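Long-range contact in taurocyamine kinase (Schistosoma mansoni, PDB 4WOE), which reversibly transfers the phosphate of ATP to taurocyamine, giving N-phosphotaurocyamine and ADP with magnesium as cofactor: residues Ser119-Leu124 / Ile228-Gly233. The protein carries 4 engineered substitutions. Sequence-based numbering, arbitrary orientation.
Sequences STRVRL and ISMQKG. With ADP (adenosine-5'-diphosphate), chain C.
Thr-120 and Val-122 pair antiparallel with Gln-231 and Ser-229 through four backbone hydrogen bonds, the shortest from Val-122 N to Ser-229 O (2.8 Å) and the longest from Gln-231 N to Thr-120 O (3.1 Å). Just past the end of strand 225-232, a fifth bond runs from the hydroxyl: Thr-120 OG1 lies 2.7 Å from Gly-233 O, in the carbonyl plane on a lone pair. These are neighbouring strands in the antiparallel sheet of the phosphagen kinase catalytic domain, and the face carrying Arg-121, Arg-123, Ile-228 and Met-230 holds ADP; Val-122, on the other face, packs on Val-239 and Leu-243 of helix 236-250. With CG anti to the backbone N (chi1 -179°), Arg-121 extends past Ile-228, and Ile-228 CG2 lies 3.6 Å from Arg-121 NE, while Met-230 SD sits at the guanidinium edge. Met-230 bends at chi3 (-53°), bringing CE to 3.3 Å from ADP C2. Polar bonds grip both ends of the nucleotide. Ser-119 OG donates to adenine N1 and Ser-119 O accepts from N6. Beta-phosphate O3B takes bonds from Arg-121 NH1 (2.9 Å) and Arg-123 NE (2.6 Å), a convergence that probably offsets its negative charge; Arg-123 NH1 is hydrogen-bonded to Asn-271 OD1.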
loop_
_atom_site.group_PDB
_atom_site.type_symbol
_atom_site.label_atom_id
_atom_site.label_comp_id
_atom_site.label_asym_id
_atom_site.label_seq_id
_atom_site.Cartn_x
_atom_site.Cartn_y
_atom_site.Cartn_z
ATOM N N SER A 119 26.209 -0.352 -0.541
ATOM C CA SER A 119 26.752 -1.033 -1.721
ATOM C C SER A 119 25.831 -0.947 -2.942
ATOM O O SER A 119 24.631 -0.752 -2.809
ATOM C CB SER A 119 27.038 -2.498 -1.388
ATOM O OG SER A 119 25.883 -3.118 -0.852
ATOM N N THR A 120 26.417 -1.103 -4.127
ATOM C CA THR A 120 25.692 -0.982 -5.386
ATOM C C THR A 120 25.948 -2.204 -6.265
ATOM O O THR A 120 27.065 -2.685 -6.374
ATOM C CB THR A 120 26.092 0.298 -6.133
ATOM O OG1 THR A 120 25.889 1.419 -5.267
ATOM C CG2 THR A 120 25.260 0.486 -7.412
ATOM N N ARG A 121 24.893 -2.717 -6.877
ATOM C CA ARG A 121 24.957 -3.988 -7.573
ATOM C C ARG A 121 24.112 -3.914 -8.846
ATOM O O ARG A 121 23.011 -3.364 -8.824
ATOM C CB ARG A 121 24.457 -5.096 -6.642
ATOM C CG ARG A 121 24.470 -6.536 -7.178
ATOM C CD ARG A 121 23.988 -7.452 -6.056
ATOM N NE ARG A 121 23.857 -8.867 -6.405
ATOM C CZ ARG A 121 22.813 -9.400 -7.046
ATOM N NH1 ARG A 121 21.807 -8.629 -7.452
ATOM N NH2 ARG A 121 22.786 -10.715 -7.291
ATOM N N VAL A 122 24.620 -4.433 -9.960
ATOM C CA VAL A 122 23.775 -4.596 -11.147
ATOM C C VAL A 122 23.898 -6.033 -11.649
ATOM O O VAL A 122 25.000 -6.567 -11.720
ATOM C CB VAL A 122 24.140 -3.600 -12.294
ATOM C CG1 VAL A 122 23.102 -3.696 -13.424
ATOM C CG2 VAL A 122 24.206 -2.179 -11.783
ATOM N N ARG A 123 22.777 -6.676 -11.978
ATOM C CA ARG A 123 22.881 -8.015 -12.563
ATOM C C ARG A 123 22.001 -8.235 -13.772
ATOM O O ARG A 123 20.967 -7.598 -13.937
ATOM C CB ARG A 123 22.569 -9.104 -11.528
ATOM C CG ARG A 123 21.140 -9.131 -11.037
ATOM C CD ARG A 123 20.201 -10.117 -11.775
ATOM N NE ARG A 123 18.987 -10.258 -10.971
ATOM C CZ ARG A 123 17.739 -10.194 -11.426
ATOM N NH1 ARG A 123 17.502 -10.020 -12.717
ATOM N NH2 ARG A 123 16.725 -10.323 -10.576
ATOM N N LEU A 124 22.436 -9.187 -14.584
ATOM C CA LEU A 124 21.750 -9.651 -15.780
ATOM C C LEU A 124 21.553 -11.152 -15.666
ATOM O O LEU A 124 22.246 -11.800 -14.886
ATOM C CB LEU A 124 22.581 -9.372 -17.042
ATOM C CG LEU A 124 22.946 -7.945 -17.412
ATOM C CD1 LEU A 124 23.893 -7.925 -18.612
ATOM C CD2 LEU A 124 21.654 -7.199 -17.699
ATOM N N ILE A 228 26.893 -10.706 -12.373
ATOM C CA ILE A 228 26.778 -9.713 -11.300
ATOM C C ILE A 228 27.994 -8.782 -11.174
ATOM O O ILE A 228 29.140 -9.237 -11.114
ATOM C CB ILE A 228 26.548 -10.418 -9.946
ATOM C CG1 ILE A 228 25.262 -11.257 -9.997
ATOM C CG2 ILE A 228 26.503 -9.407 -8.801
ATOM C CD1 ILE A 228 25.319 -12.494 -9.141
ATOM N N SER A 229 27.729 -7.478 -11.158
ATOM C CA SER A 229 28.745 -6.457 -10.879
ATOM C C SER A 229 28.395 -5.750 -9.575
ATOM O O SER A 229 27.265 -5.284 -9.432
ATOM C CB SER A 229 28.822 -5.441 -12.028
ATOM O OG SER A 229 29.861 -4.496 -11.838
ATOM N N MET A 230 29.332 -5.665 -8.628
ATOM C CA MET A 230 29.035 -4.990 -7.364
ATOM C C MET A 230 30.257 -4.497 -6.607
ATOM O O MET A 230 31.324 -5.094 -6.688
ATOM C CB MET A 230 28.226 -5.904 -6.435
ATOM C CG MET A 230 28.925 -7.200 -6.058
ATOM S SD MET A 230 27.837 -8.356 -5.171
ATOM C CE MET A 230 27.251 -7.291 -3.851
ATOM N N GLN A 231 30.076 -3.403 -5.862
ATOM C CA GLN A 231 31.116 -2.862 -4.995
ATOM C C GLN A 231 30.501 -2.045 -3.850
ATOM O O GLN A 231 29.316 -1.703 -3.875
ATOM C CB GLN A 231 32.111 -1.996 -5.795
ATOM C CG GLN A 231 31.489 -0.757 -6.466
ATOM C CD GLN A 231 32.334 -0.208 -7.609
ATOM O OE1 GLN A 231 32.806 -0.962 -8.453
ATOM N NE2 GLN A 231 32.520 1.112 -7.646
ATOM N N LYS A 232 31.322 -1.762 -2.844
ATOM C CA LYS A 232 30.977 -0.851 -1.764
ATOM C C LYS A 232 30.716 0.565 -2.279
ATOM O O LYS A 232 31.321 1.009 -3.263
ATOM C CB LYS A 232 32.097 -0.815 -0.725
ATOM C CG LYS A 232 32.377 -2.161 -0.065
ATOM C CD LYS A 232 31.259 -2.562 0.855
ATOM C CE LYS A 232 31.663 -3.738 1.742
ATOM N NZ LYS A 232 30.554 -4.141 2.666
ATOM N N GLY A 233 29.812 1.273 -1.610
ATOM C CA GLY A 233 29.515 2.642 -1.983
ATOM C C GLY A 233 28.459 2.757 -3.062
ATOM O O GLY A 233 27.721 1.802 -3.346
HETATM P PB ADP C . 18.887 -10.960 -7.462
HETATM O O1B ADP C . 17.484 -11.478 -7.674
HETATM O O2B ADP C . 19.937 -12.055 -7.310
HETATM O O3B ADP C . 19.280 -9.813 -8.385
HETATM P PA ADP C . 18.374 -10.972 -4.613
HETATM O O1A ADP C . 18.007 -12.413 -4.855
HETATM O O2A ADP C . 17.392 -10.026 -3.964
HETATM O O3A ADP C . 18.844 -10.266 -5.993
HETATM O "O5'" ADP C . 19.744 -10.946 -3.776
HETATM C "C5'" ADP C . 20.611 -12.075 -3.643
HETATM C "C4'" ADP C . 21.899 -11.584 -2.997
HETATM O "O4'" ADP C . 22.347 -10.374 -3.637
HETATM C "C3'" ADP C . 21.690 -11.232 -1.531
HETATM O "O3'" ADP C . 22.877 -11.593 -0.813
HETATM C "C2'" ADP C . 21.608 -9.723 -1.525
HETATM O "O2'" ADP C . 21.999 -9.156 -0.275
HETATM C "C1'" ADP C . 22.592 -9.380 -2.625
HETATM N N9 ADP C . 22.421 -7.976 -3.079
HETATM C C8 ADP C . 21.415 -7.472 -3.833
HETATM N N7 ADP C . 21.589 -6.137 -4.052
HETATM C C5 ADP C . 22.724 -5.775 -3.424
HETATM C C6 ADP C . 23.492 -4.514 -3.253
HETATM N N6 ADP C . 23.044 -3.358 -3.814
HETATM N N1 ADP C . 24.639 -4.564 -2.529
HETATM C C2 ADP C . 25.068 -5.717 -1.970
HETATM N N3 ADP C . 24.425 -6.895 -2.091
HETATM C C4 ADP C . 23.266 -6.984 -2.785
#